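Local coordinates for peptidase, C14 family (PDB 3BIJ), which is of uncharacterised function but belongs to the caspase-like C14 peptidases and is probably a cysteine-type endopeptidase, at residues I111-Y116 against K191-A196; I162-M167 against L213-A218; K237-S242 against F269-P274. All coordinates share one frame; numbering follows the deposited sequence.

Interaction 1: I111-Y116 against K191-A196; sequences IDDELY and KKVDLA
L195 lays CD1 over one face of the Y116 ring, 3.9 Å from the ring centroid, in a CH-pi contact. L195 CG lies over the rim, by CG and CD2 of the tyrosine, and the two side chains cross at about a right angle. The opposite face of the same ring, toward its rim, has the backbone O of D112 above it, so the ring is sandwiched between its own helix and the loop. V193 CG2 meets Y116 CB at 3.8 Å. One turn back, D113 OD1 and K192 NZ form a weak salt bridge of 3.3 Å. The lysine bends at chi2, chi3 and chi4 to curl its end back to the carboxylate, and NZ also has a weak bond to T190 O. The loop following helix 180-189 is thus laid against the first turns of helix 112-119, on the surface of the caspase-like fold. D113 sits in the opening turn of that helix, where its negative charge would probably suit the positive helix end. I111 is the N-cap, and its N gives a 2.9 Å bond to E114 OE2, half a capping box. R57 holds OE1 of E114 in a salt bridge, while I111 packs on Y183 and I186 of helix 180-189.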
ATOM      1  N   ILE A 111      35.526 -14.662   5.311  1.00 43.56           N
ATOM      2  CA  ILE A 111      34.987 -14.389   6.641  1.00 41.81           C
ATOM      3  C   ILE A 111      35.481 -13.051   7.165  1.00 47.62           C
ATOM      4  O   ILE A 111      36.662 -12.721   7.038  1.00 48.15           O
ATOM      5  CB  ILE A 111      35.375 -15.486   7.666  1.00 41.19           C
ATOM      6  CG1 ILE A 111      34.587 -16.765   7.397  1.00 44.00           C
ATOM      7  CG2 ILE A 111      35.033 -15.023   9.073  1.00 39.09           C
ATOM      8  CD1 ILE A 111      34.848 -17.392   6.045  1.00 43.00           C
ATOM      9  N   ASP A 112      34.578 -12.286   7.769  1.00 43.36           N
ATOM     10  CA  ASP A 112      34.943 -10.978   8.300  1.00 47.02           C
ATOM     11  C   ASP A 112      36.239 -11.000   9.107  1.00 50.76           C
ATOM     12  O   ASP A 112      37.003 -10.032   9.106  1.00 49.13           O
ATOM     13  CB  ASP A 112      33.797 -10.397   9.143  1.00 47.50           C
ATOM     14  CG  ASP A 112      33.382 -11.304  10.287  1.00 53.30           C
ATOM     15  OD1 ASP A 112      32.370 -10.984  10.952  1.00 62.92           O
ATOM     16  OD2 ASP A 112      34.054 -12.329  10.524  1.00 53.39           O
ATOM     17  N   ASP A 113      36.496 -12.101   9.796  1.00 50.70           N
ATOM     18  CA  ASP A 113      37.716 -12.203  10.581  1.00 58.43           C
ATOM     19  C   ASP A 113      38.955 -12.216   9.700  1.00 53.46           C
ATOM     20  O   ASP A 113      39.972 -11.632  10.053  1.00 51.71           O
ATOM     21  CB  ASP A 113      37.669 -13.450  11.461  1.00 65.11           C
ATOM     22  CG  ASP A 113      36.856 -13.232  12.724  1.00 75.38           C
ATOM     23  OD1 ASP A 113      36.144 -14.171  13.162  1.00 84.46           O
ATOM     24  OD2 ASP A 113      36.940 -12.113  13.281  1.00 79.66           O
ATOM     25  N   GLU A 114      38.874 -12.882   8.555  1.00 56.14           N
ATOM     26  CA  GLU A 114      40.014 -12.929   7.648  1.00 55.10           C
ATOM     27  C   GLU A 114      40.354 -11.519   7.163  1.00 57.61           C
ATOM     28  O   GLU A 114      41.524 -11.167   7.047  1.00 59.88           O
ATOM     29  CB  GLU A 114      39.707 -13.816   6.442  1.00 53.43           C
ATOM     30  CG  GLU A 114      39.163 -15.195   6.789  1.00 56.65           C
ATOM     31  CD  GLU A 114      39.024 -16.090   5.567  1.00 61.17           C
ATOM     32  OE1 GLU A 114      40.055 -16.626   5.104  1.00 52.45           O
ATOM     33  OE2 GLU A 114      37.886 -16.246   5.064  1.00 67.29           O
ATOM     34  N   LEU A 115      39.328 -10.719   6.874  1.00 55.59           N
ATOM     35  CA  LEU A 115      39.522  -9.347   6.410  1.00 46.52           C
ATOM     36  C   LEU A 115      40.056  -8.490   7.548  1.00 52.93           C
ATOM     37  O   LEU A 115      41.014  -7.735   7.381  1.00 52.77           O
ATOM     38  CB  LEU A 115      38.197  -8.763   5.918  1.00 51.76           C
ATOM     39  CG  LEU A 115      38.220  -7.288   5.532  1.00 57.97           C
ATOM     40  CD1 LEU A 115      39.175  -7.067   4.373  1.00 56.32           C
ATOM     41  CD2 LEU A 115      36.813  -6.836   5.179  1.00 59.05           C
ATOM     42  N   TYR A 116      39.421  -8.605   8.708  1.00 51.96           N
ATOM     43  CA  TYR A 116      39.847  -7.847   9.867  1.00 53.07           C
ATOM     44  C   TYR A 116      41.309  -8.133  10.165  1.00 54.12           C
ATOM     45  O   TYR A 116      42.076  -7.210  10.431  1.00 64.86           O
ATOM     46  CB  TYR A 116      38.977  -8.194  11.079  1.00 51.88           C
ATOM     47  CG  TYR A 116      37.560  -7.681  10.976  1.00 58.20           C
ATOM     48  CD1 TYR A 116      36.546  -8.196  11.791  1.00 68.57           C
ATOM     49  CD2 TYR A 116      37.226  -6.687  10.053  1.00 60.38           C
ATOM     50  CE1 TYR A 116      35.230  -7.738  11.682  1.00 65.63           C
ATOM     51  CE2 TYR A 116      35.928  -6.222   9.935  1.00 66.60           C
ATOM     52  CZ  TYR A 116      34.930  -6.751  10.749  1.00 72.54           C
ATOM     53  OH  TYR A 116      33.636  -6.296  10.608  1.00 75.17           O
ATOM     54  N   LYS A 191      41.573 -17.084  13.860  1.00 84.34           N
ATOM     55  CA  LYS A 191      41.260 -16.622  15.209  1.00 85.99           C
ATOM     56  C   LYS A 191      40.658 -15.226  15.084  1.00 81.86           C
ATOM     57  O   LYS A 191      41.081 -14.429  14.242  1.00 77.13           O
ATOM     58  CB  LYS A 191      42.534 -16.573  16.073  1.00 89.17           C
ATOM     59  CG  LYS A 191      42.352 -16.970  17.552  1.00 89.36           C
ATOM     60  CD  LYS A 191      42.046 -18.465  17.715  1.00 83.47           C
ATOM     61  CE  LYS A 191      42.058 -18.908  19.186  1.00 76.08           C
ATOM     62  NZ  LYS A 191      40.987 -18.276  20.011  1.00 68.94           N
ATOM     63  N   LYS A 192      39.667 -14.941  15.923  1.00 82.12           N
ATOM     64  CA  LYS A 192      38.988 -13.655  15.914  1.00 79.55           C
ATOM     65  C   LYS A 192      39.938 -12.525  16.301  1.00 76.68           C
ATOM     66  O   LYS A 192      40.959 -12.757  16.948  1.00 74.84           O
ATOM     67  CB  LYS A 192      37.796 -13.684  16.880  1.00 83.44           C
ATOM     68  CG  LYS A 192      36.638 -14.635  16.496  1.00 89.60           C
ATOM     69  CD  LYS A 192      36.848 -16.094  16.947  1.00 88.87           C
ATOM     70  CE  LYS A 192      37.344 -17.006  15.818  1.00 87.57           C
ATOM     71  NZ  LYS A 192      36.401 -17.132  14.664  1.00 80.02           N
ATOM     72  N   VAL A 193      39.596 -11.305  15.901  1.00 72.76           N
ATOM     73  CA  VAL A 193      40.414 -10.141  16.205  1.00 72.58           C
ATOM     74  C   VAL A 193      39.560  -8.899  16.406  1.00 72.17           C
ATOM     75  O   VAL A 193      38.488  -8.772  15.821  1.00 74.65           O
ATOM     76  CB  VAL A 193      41.427  -9.874  15.088  1.00 75.79           C
ATOM     77  CG1 VAL A 193      42.643 -10.768  15.273  1.00 77.65           C
ATOM     78  CG2 VAL A 193      40.779 -10.144  13.734  1.00 74.04           C
ATOM     79  N   ASP A 194      40.055  -7.985  17.232  1.00 70.44           N
ATOM     80  CA  ASP A 194      39.346  -6.748  17.548  1.00 73.69           C
ATOM     81  C   ASP A 194      39.866  -5.560  16.724  1.00 71.23           C
ATOM     82  O   ASP A 194      41.006  -5.123  16.899  1.00 69.35           O
ATOM     83  CB  ASP A 194      39.501  -6.459  19.048  1.00 79.08           C
ATOM     84  CG  ASP A 194      38.444  -5.497  19.584  1.00 84.01           C
ATOM     85  OD1 ASP A 194      37.235  -5.792  19.421  1.00 91.84           O
ATOM     86  OD2 ASP A 194      38.822  -4.461  20.180  1.00 64.92           O
ATOM     87  N   LEU A 195      39.025  -5.031  15.838  1.00 65.27           N
ATOM     88  CA  LEU A 195      39.421  -3.901  15.004  1.00 65.39           C
ATOM     89  C   LEU A 195      39.883  -2.681  15.795  1.00 69.79           C
ATOM     90  O   LEU A 195      40.529  -1.786  15.246  1.00 66.03           O
ATOM     91  CB  LEU A 195      38.282  -3.489  14.068  1.00 58.16           C
ATOM     92  CG  LEU A 195      38.270  -4.092  12.662  1.00 69.44           C
ATOM     93  CD1 LEU A 195      37.076  -3.527  11.897  1.00 64.80           C
ATOM     94  CD2 LEU A 195      39.567  -3.758  11.922  1.00 57.81           C
ATOM     95  N   ALA A 196      39.556  -2.636  17.081  1.00 69.58           N
ATOM     96  CA  ALA A 196      39.961  -1.507  17.912  1.00 73.20           C
ATOM     97  C   ALA A 196      41.344  -1.727  18.514  1.00 73.15           C
ATOM     98  O   ALA A 196      41.761  -0.998  19.413  1.00 76.63           O
ATOM     99  CB  ALA A 196      38.944  -1.278  19.023  1.00 72.24           C
TER

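Interaction 2: I162-M167 against L213-A218; sequences IRYRAM and LSQDGA
D216 takes an arginine at each carboxylate oxygen, R163 at OD1 and R165 at OD2. R163 bends at chi3 and brings NE and NH2 to the same oxygen, NH2 at 2.7 Å from OD1, but both bonds are weak, bent to about 129° at the hydrogen; the guanidinium and carboxylate planes stand 84° apart. R165 is extended from CG to NE and comes in differently: NH1 meets OD2 at 3.1 Å, on its anti lone pair, with the oxygen almost in the guanidinium plane, and NE adds a weaker bond to the same oxygen. NH2 of R165 turns to D32, in a salt bridge, and to D133 O. A leucine in place of R165 would probably leave D216 OD2 and the D32 carboxylate without their shared positive partner, with D216 then held through OD1.

Among backbone groups, D216 N bonds to R163 O and R165 N to S214 O, at 2.6 and 2.9 Å. These bonds flank Y164 and Q215, an antiparallel non-hydrogen-bonded pair with CA atoms 4.4 Å apart. Beyond it R165 centres an inverse gamma turn.

The apolar contacts gather round L213. Its CD1 lies over one face of the Y164 ring, 4.1 Å from the centroid, its CB touches Y164 CD1, and its CD2 reaches A166 CB at 3.9 Å.

The result is a short two-stranded antiparallel pair apart from the main sheet. A166 rests on C135 and S214 OG bonds to S134 O, in the loop after strand 127-133 where caspase-fold peptidases carry their nucleophile, so the pair is consistent with a wall beside the active site.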
ATOM      1  N   ILE A 162      14.043  -4.176  -7.507  1.00 56.96           N
ATOM      2  CA  ILE A 162      14.687  -3.844  -6.232  1.00 62.88           C
ATOM      3  C   ILE A 162      15.574  -4.958  -5.668  1.00 60.71           C
ATOM      4  O   ILE A 162      15.097  -5.815  -4.920  1.00 61.64           O
ATOM      5  CB  ILE A 162      13.645  -3.503  -5.152  1.00 64.37           C
ATOM      6  CG1 ILE A 162      12.682  -2.441  -5.682  1.00 67.14           C
ATOM      7  CG2 ILE A 162      14.345  -3.009  -3.886  1.00 52.99           C
ATOM      8  CD1 ILE A 162      13.353  -1.158  -6.094  1.00 75.99           C
ATOM      9  N   ARG A 163      16.862  -4.921  -6.012  1.00 54.03           N
ATOM     10  CA  ARG A 163      17.830  -5.915  -5.550  1.00 50.10           C
ATOM     11  C   ARG A 163      18.695  -5.401  -4.401  1.00 50.41           C
ATOM     12  O   ARG A 163      19.128  -4.252  -4.390  1.00 49.70           O
ATOM     13  CB  ARG A 163      18.762  -6.347  -6.693  1.00 51.14           C
ATOM     14  CG  ARG A 163      18.063  -6.905  -7.918  1.00 55.54           C
ATOM     15  CD  ARG A 163      19.049  -7.191  -9.048  1.00 52.35           C
ATOM     16  NE  ARG A 163      19.892  -6.032  -9.353  1.00 59.29           N
ATOM     17  CZ  ARG A 163      19.432  -4.843  -9.745  1.00 60.74           C
ATOM     18  NH1 ARG A 163      18.128  -4.648  -9.882  1.00 67.78           N
ATOM     19  NH2 ARG A 163      20.271  -3.844  -9.996  1.00 51.49           N
ATOM     20  N   TYR A 164      18.960  -6.277  -3.444  1.00 46.81           N
ATOM     21  CA  TYR A 164      19.782  -5.928  -2.307  1.00 39.60           C
ATOM     22  C   TYR A 164      21.055  -6.770  -2.375  1.00 42.43           C
ATOM     23  O   TYR A 164      21.029  -7.922  -2.796  1.00 42.01           O
ATOM     24  CB  TYR A 164      19.004  -6.199  -1.025  1.00 44.90           C
ATOM     25  CG  TYR A 164      17.842  -5.252  -0.805  1.00 41.94           C
ATOM     26  CD1 TYR A 164      18.065  -3.926  -0.423  1.00 48.88           C
ATOM     27  CD2 TYR A 164      16.523  -5.689  -0.923  1.00 40.36           C
ATOM     28  CE1 TYR A 164      17.005  -3.061  -0.148  1.00 46.86           C
ATOM     29  CE2 TYR A 164      15.450  -4.832  -0.652  1.00 37.94           C
ATOM     30  CZ  TYR A 164      15.702  -3.527  -0.263  1.00 48.19           C
ATOM     31  OH  TYR A 164      14.673  -2.680   0.061  1.00 54.51           O
ATOM     32  N   ARG A 165      22.169  -6.183  -1.958  1.00 47.19           N
ATOM     33  CA  ARG A 165      23.453  -6.854  -2.010  1.00 39.03           C
ATOM     34  C   ARG A 165      23.725  -7.794  -0.847  1.00 40.15           C
ATOM     35  O   ARG A 165      24.789  -7.762  -0.230  1.00 33.14           O
ATOM     36  CB  ARG A 165      24.544  -5.798  -2.141  1.00 37.05           C
ATOM     37  CG  ARG A 165      24.428  -5.009  -3.441  1.00 27.40           C
ATOM     38  CD  ARG A 165      25.526  -3.966  -3.602  1.00 34.17           C
ATOM     39  NE  ARG A 165      25.508  -3.355  -4.924  1.00 34.00           N
ATOM     40  CZ  ARG A 165      26.331  -2.392  -5.319  1.00 41.96           C
ATOM     41  NH1 ARG A 165      26.228  -1.910  -6.554  1.00 30.49           N
ATOM     42  NH2 ARG A 165      27.249  -1.915  -4.477  1.00 42.36           N
ATOM     43  N   ALA A 166      22.748  -8.643  -0.558  1.00 39.07           N
ATOM     44  CA  ALA A 166      22.889  -9.613   0.518  1.00 44.59           C
ATOM     45  C   ALA A 166      22.519 -10.987  -0.016  1.00 47.10           C
ATOM     46  O   ALA A 166      21.510 -11.150  -0.708  1.00 51.22           O
ATOM     47  CB  ALA A 166      21.981  -9.249   1.680  1.00 39.78           C
HETATM   48  N   MSE A 167      23.337 -11.977   0.310  1.00 40.65           N
HETATM   49  CA  MSE A 167      23.070 -13.327  -0.135  1.00 45.59           C
HETATM   50  C   MSE A 167      21.870 -13.848   0.656  1.00 50.81           C
HETATM   51  O   MSE A 167      21.792 -13.665   1.879  1.00 46.00           O
HETATM   52  CB  MSE A 167      24.306 -14.201   0.091  1.00 45.77           C
HETATM   53  CG  MSE A 167      24.109 -15.671  -0.210  1.00 64.22           C
HETATM   54 SE   MSE A 167      25.783 -16.678  -0.065  1.00 81.34          SE
HETATM   55  CE  MSE A 167      26.156 -16.397   1.837  1.00 67.76           C
ATOM     56  N   LEU A 213      19.561  -3.086   4.785  1.00 38.33           N
ATOM     57  CA  LEU A 213      20.069  -3.779   3.609  1.00 40.11           C
ATOM     58  C   LEU A 213      20.512  -2.719   2.630  1.00 44.42           C
ATOM     59  O   LEU A 213      19.964  -1.615   2.626  1.00 46.00           O
ATOM     60  CB  LEU A 213      18.985  -4.633   2.959  1.00 35.44           C
ATOM     61  CG  LEU A 213      18.575  -5.930   3.649  1.00 30.25           C
ATOM     62  CD1 LEU A 213      17.586  -6.630   2.755  1.00 28.03           C
ATOM     63  CD2 LEU A 213      19.795  -6.826   3.900  1.00 33.06           C
ATOM     64  N   SER A 214      21.503  -3.054   1.806  1.00 45.30           N
ATOM     65  CA  SER A 214      22.030  -2.120   0.809  1.00 44.10           C
ATOM     66  C   SER A 214      21.437  -2.398  -0.556  1.00 41.06           C
ATOM     67  O   SER A 214      21.499  -3.518  -1.056  1.00 43.89           O
ATOM     68  CB  SER A 214      23.555  -2.211   0.731  1.00 37.07           C
ATOM     69  OG  SER A 214      24.144  -1.610   1.862  1.00 40.81           O
ATOM     70  N   GLN A 215      20.885  -1.363  -1.167  1.00 38.17           N
ATOM     71  CA  GLN A 215      20.250  -1.516  -2.459  1.00 37.24           C
ATOM     72  C   GLN A 215      21.207  -1.488  -3.649  1.00 41.60           C
ATOM     73  O   GLN A 215      22.128  -0.678  -3.707  1.00 47.12           O
ATOM     74  CB  GLN A 215      19.186  -0.441  -2.608  1.00 39.27           C
ATOM     75  CG  GLN A 215      18.182  -0.751  -3.663  1.00 63.79           C
ATOM     76  CD  GLN A 215      16.967   0.144  -3.572  1.00 72.41           C
ATOM     77  OE1 GLN A 215      16.256   0.147  -2.556  1.00 71.62           O
ATOM     78  NE2 GLN A 215      16.713   0.911  -4.639  1.00 68.32           N
ATOM     79  N   ASP A 216      20.992  -2.399  -4.588  1.00 38.25           N
ATOM     80  CA  ASP A 216      21.806  -2.475  -5.788  1.00 34.91           C
ATOM     81  C   ASP A 216      21.063  -1.748  -6.903  1.00 36.20           C
ATOM     82  O   ASP A 216      20.067  -2.254  -7.417  1.00 40.22           O
ATOM     83  CB  ASP A 216      22.012  -3.928  -6.201  1.00 35.50           C
ATOM     84  CG  ASP A 216      22.719  -4.057  -7.541  1.00 43.22           C
ATOM     85  OD1 ASP A 216      22.248  -4.823  -8.410  1.00 46.95           O
ATOM     86  OD2 ASP A 216      23.758  -3.396  -7.730  1.00 47.27           O
ATOM     87  N   GLY A 217      21.535  -0.564  -7.269  1.00 40.11           N
ATOM     88  CA  GLY A 217      20.885   0.180  -8.332  1.00 38.47           C
ATOM     89  C   GLY A 217      21.193  -0.416  -9.693  1.00 46.23           C
ATOM     90  O   GLY A 217      21.910  -1.418  -9.784  1.00 41.01           O
ATOM     91  N   ALA A 218      20.664   0.188 -10.756  1.00 47.15           N
ATOM     92  CA  ALA A 218      20.911  -0.323 -12.104  1.00 50.38           C
ATOM     93  C   ALA A 218      22.260   0.118 -12.678  1.00 53.92           C
ATOM     94  O   ALA A 218      22.798  -0.547 -13.567  1.00 49.61           O
ATOM     95  CB  ALA A 218      19.786   0.095 -13.037  1.00 47.90           C
TER

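Interaction 3: K237-S242 against F269-P274; sequences KGSYRS and FLKQRP
Y240 lies with one ring face against P274, whose CA sits over the ring centre, 3.6 Å from the centroid, in a CH-pi contact. Its CE1 also approaches F269 CE1, at 3.9 Å; those two rings meet obliquely, their planes 62° apart. At the rim the phenol OH gives its proton to a water 2.8 Å away, and that water in turn donates to Q272 OE1 at 3.0 Å. The water and OE1 both lie in the plane of the F269 ring, at its edge, and OE1 has a second donor in R127 NH2. Y240 and F269 both pack on L203 of strand 201-206, and Y240 and L270 on F259 of strand 258-263. The contact thus joins the start of helix 240-250 to the end of helix 267-271, the two helices that precede and follow strand 258-263 in the caspase-like sheet.

The backbones run close beside this ring. Y240 N makes only a weak bond to Q272 O, which also receives a CA-H...O contact from S239 CA at 3.1 Å. S239 is the N-cap: chi1 of 67° holds OG between the backbone N and the carbonyl carbon, where it accepts a weak bond from S242 N. Two residues past the cap, R241 puts a guanidinium face over L270 CD2, 3.6 Å from NH2, and packs on F260 of the second subunit. At the other end R273 NH1 bonds to the backbone O atoms of Y236 and G234.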
ATOM      1  N   LYS A 237      34.139  20.016  -0.966  1.00 55.39           N
ATOM      2  CA  LYS A 237      35.026  20.632   0.013  1.00 57.43           C
ATOM      3  C   LYS A 237      34.568  20.186   1.408  1.00 54.18           C
ATOM      4  O   LYS A 237      33.398  20.354   1.759  1.00 62.19           O
ATOM      5  CB  LYS A 237      34.939  22.159  -0.083  1.00 58.35           C
ATOM      6  CG  LYS A 237      35.358  22.759  -1.416  1.00 65.83           C
ATOM      7  CD  LYS A 237      36.856  23.043  -1.488  1.00 71.41           C
ATOM      8  CE  LYS A 237      37.690  21.765  -1.519  1.00 85.79           C
ATOM      9  NZ  LYS A 237      37.534  21.009  -2.811  1.00 93.09           N
ATOM     10  N   GLY A 238      35.473  19.616   2.197  1.00 42.59           N
ATOM     11  CA  GLY A 238      35.089  19.177   3.528  1.00 33.75           C
ATOM     12  C   GLY A 238      35.866  17.996   4.065  1.00 36.81           C
ATOM     13  O   GLY A 238      36.753  17.481   3.392  1.00 46.16           O
ATOM     14  N   SER A 239      35.536  17.572   5.283  1.00 39.26           N
ATOM     15  CA  SER A 239      36.209  16.433   5.915  1.00 40.73           C
ATOM     16  C   SER A 239      35.427  15.137   5.686  1.00 42.51           C
ATOM     17  O   SER A 239      34.336  15.154   5.113  1.00 45.99           O
ATOM     18  CB  SER A 239      36.345  16.671   7.423  1.00 44.63           C
ATOM     19  OG  SER A 239      35.073  16.681   8.062  1.00 35.72           O
ATOM     20  N   TYR A 240      35.986  14.021   6.145  1.00 33.34           N
ATOM     21  CA  TYR A 240      35.322  12.741   5.998  1.00 34.71           C
ATOM     22  C   TYR A 240      33.982  12.765   6.720  1.00 35.92           C
ATOM     23  O   TYR A 240      32.986  12.273   6.204  1.00 35.72           O
ATOM     24  CB  TYR A 240      36.158  11.603   6.573  1.00 35.58           C
ATOM     25  CG  TYR A 240      37.222  11.080   5.659  1.00 32.16           C
ATOM     26  CD1 TYR A 240      38.496  11.620   5.663  1.00 45.21           C
ATOM     27  CD2 TYR A 240      36.962  10.026   4.795  1.00 48.28           C
ATOM     28  CE1 TYR A 240      39.489  11.118   4.826  1.00 46.97           C
ATOM     29  CE2 TYR A 240      37.949   9.520   3.953  1.00 47.67           C
ATOM     30  CZ  TYR A 240      39.209  10.073   3.974  1.00 43.78           C
ATOM     31  OH  TYR A 240      40.187   9.598   3.133  1.00 50.44           O
ATOM     32  N   ARG A 241      33.955  13.335   7.918  1.00 41.21           N
ATOM     33  CA  ARG A 241      32.714  13.394   8.670  1.00 40.22           C
ATOM     34  C   ARG A 241      31.682  14.156   7.877  1.00 37.59           C
ATOM     35  O   ARG A 241      30.563  13.688   7.706  1.00 47.39           O
ATOM     36  CB  ARG A 241      32.935  14.054  10.029  1.00 47.51           C
ATOM     37  CG  ARG A 241      33.893  13.263  10.900  1.00 52.56           C
ATOM     38  CD  ARG A 241      33.940  13.690  12.378  1.00 53.48           C
ATOM     39  NE  ARG A 241      33.713  12.505  13.125  1.00 60.86           N
ATOM     40  CZ  ARG A 241      34.330  11.816  14.077  1.00 60.88           C
ATOM     41  NH1 ARG A 241      33.643  10.743  14.398  1.00 69.49           N
ATOM     42  NH2 ARG A 241      35.471  12.079  14.706  1.00 55.25           N
ATOM     43  N   SER A 242      32.052  15.321   7.368  1.00 41.77           N
ATOM     44  CA  SER A 242      31.106  16.106   6.581  1.00 39.04           C
ATOM     45  C   SER A 242      30.678  15.364   5.330  1.00 41.96           C
ATOM     46  O   SER A 242      29.525  15.463   4.914  1.00 43.06           O
ATOM     47  CB  SER A 242      31.723  17.438   6.181  1.00 35.44           C
ATOM     48  OG  SER A 242      32.023  18.188   7.334  1.00 48.60           O
ATOM     49  N   PHE A 269      43.403  12.370  10.427  1.00 60.44           N
ATOM     50  CA  PHE A 269      42.933  11.578   9.293  1.00 57.93           C
ATOM     51  C   PHE A 269      41.438  11.811   9.026  1.00 52.61           C
ATOM     52  O   PHE A 269      41.033  12.058   7.887  1.00 47.11           O
ATOM     53  CB  PHE A 269      43.228  10.092   9.555  1.00 47.88           C
ATOM     54  CG  PHE A 269      42.635   9.157   8.543  1.00 44.09           C
ATOM     55  CD1 PHE A 269      42.662   9.464   7.190  1.00 50.62           C
ATOM     56  CD2 PHE A 269      42.060   7.954   8.949  1.00 39.43           C
ATOM     57  CE1 PHE A 269      42.121   8.585   6.252  1.00 54.35           C
ATOM     58  CE2 PHE A 269      41.519   7.067   8.024  1.00 40.16           C
ATOM     59  CZ  PHE A 269      41.546   7.380   6.674  1.00 35.15           C
ATOM     60  N   LEU A 270      40.626  11.750  10.075  1.00 56.24           N
ATOM     61  CA  LEU A 270      39.192  11.964   9.928  1.00 54.41           C
ATOM     62  C   LEU A 270      38.882  13.422   9.580  1.00 57.65           C
ATOM     63  O   LEU A 270      37.769  13.752   9.168  1.00 57.80           O
ATOM     64  CB  LEU A 270      38.468  11.547  11.213  1.00 55.52           C
ATOM     65  CG  LEU A 270      37.947  10.099  11.284  1.00 54.13           C
ATOM     66  CD1 LEU A 270      38.996   9.096  10.824  1.00 48.22           C
ATOM     67  CD2 LEU A 270      37.521   9.818  12.713  1.00 44.54           C
ATOM     68  N   LYS A 271      39.886  14.283   9.723  1.00 55.08           N
ATOM     69  CA  LYS A 271      39.735  15.701   9.428  1.00 52.43           C
ATOM     70  C   LYS A 271      40.146  16.042   8.000  1.00 52.20           C
ATOM     71  O   LYS A 271      39.836  17.123   7.505  1.00 45.30           O
ATOM     72  CB  LYS A 271      40.560  16.532  10.413  1.00 61.94           C
ATOM     73  CG  LYS A 271      39.745  17.539  11.225  1.00 74.24           C
ATOM     74  CD  LYS A 271      38.709  16.852  12.110  1.00 86.84           C
ATOM     75  CE  LYS A 271      37.275  17.220  11.704  1.00 94.52           C
ATOM     76  NZ  LYS A 271      36.240  16.410  12.442  1.00 98.50           N
ATOM     77  N   GLN A 272      40.841  15.120   7.336  1.00 56.86           N
ATOM     78  CA  GLN A 272      41.291  15.340   5.960  1.00 52.55           C
ATOM     79  C   GLN A 272      40.129  15.325   4.972  1.00 45.87           C
ATOM     80  O   GLN A 272      38.988  15.067   5.341  1.00 45.15           O
ATOM     81  CB  GLN A 272      42.283  14.254   5.535  1.00 55.96           C
ATOM     82  CG  GLN A 272      43.476  14.059   6.444  1.00 56.12           C
ATOM     83  CD  GLN A 272      44.459  13.040   5.889  1.00 53.39           C
ATOM     84  OE1 GLN A 272      44.093  11.906   5.583  1.00 59.79           O
ATOM     85  NE2 GLN A 272      45.716  13.441   5.766  1.00 58.99           N
ATOM     86  N   ARG A 273      40.435  15.599   3.710  1.00 47.34           N
ATOM     87  CA  ARG A 273      39.431  15.579   2.657  1.00 49.54           C
ATOM     88  C   ARG A 273      39.202  14.105   2.302  1.00 53.44           C
ATOM     89  O   ARG A 273      40.150  13.331   2.190  1.00 59.03           O
ATOM     90  CB  ARG A 273      39.922  16.372   1.443  1.00 43.67           C
ATOM     91  CG  ARG A 273      38.765  16.920   0.608  1.00 49.87           C
ATOM     92  CD  ARG A 273      39.079  18.050  -0.380  1.00 41.36           C
ATOM     93  NE  ARG A 273      39.341  17.520  -1.670  1.00 59.40           N
ATOM     94  CZ  ARG A 273      38.788  17.598  -2.872  1.00 54.98           C
ATOM     95  NH1 ARG A 273      37.712  18.274  -3.262  1.00 63.74           N
ATOM     96  NH2 ARG A 273      39.451  16.875  -3.739  1.00 64.77           N
ATOM     97  N   PRO A 274      37.939  13.703   2.110  1.00 57.61           N
ATOM     98  CA  PRO A 274      37.578  12.320   1.781  1.00 61.87           C
ATOM     99  C   PRO A 274      38.542  11.403   1.015  1.00 63.79           C
ATOM    100  O   PRO A 274      38.507  10.196   1.231  1.00 77.80           O
ATOM    101  CB  PRO A 274      36.215  12.461   1.086  1.00 56.28           C
ATOM    102  CG  PRO A 274      36.164  13.896   0.656  1.00 69.82           C
ATOM    103  CD  PRO A 274      36.810  14.600   1.819  1.00 61.63           C
TER
HETATM  104  O   HOH W   1      42.746  10.796   3.161  1.00 40.55           O

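Overall arrangement
The three contacts are spread widely over one caspase-like domain, their centres 25 to 27 Å apart. Interactions 1 and 2 come nearest, about 10 Å between closest atoms, yet lie on opposite sides of the chain's centre; 2 and 3 stay about 17 Å apart. Along the chain the segments of 1 and 2 alternate, because 162-167 falls between 111-116 and 191-196, whereas interaction 3 opens after both have closed. Helices 169-178 and 180-189 lead from the first strand of interaction 2 to the loop of interaction 1. Beside the main sheet, interaction 1 lays a loop on a helix and interaction 3 joins two helix ends, while interaction 2 is a separate strand pair, probably bordering the active site.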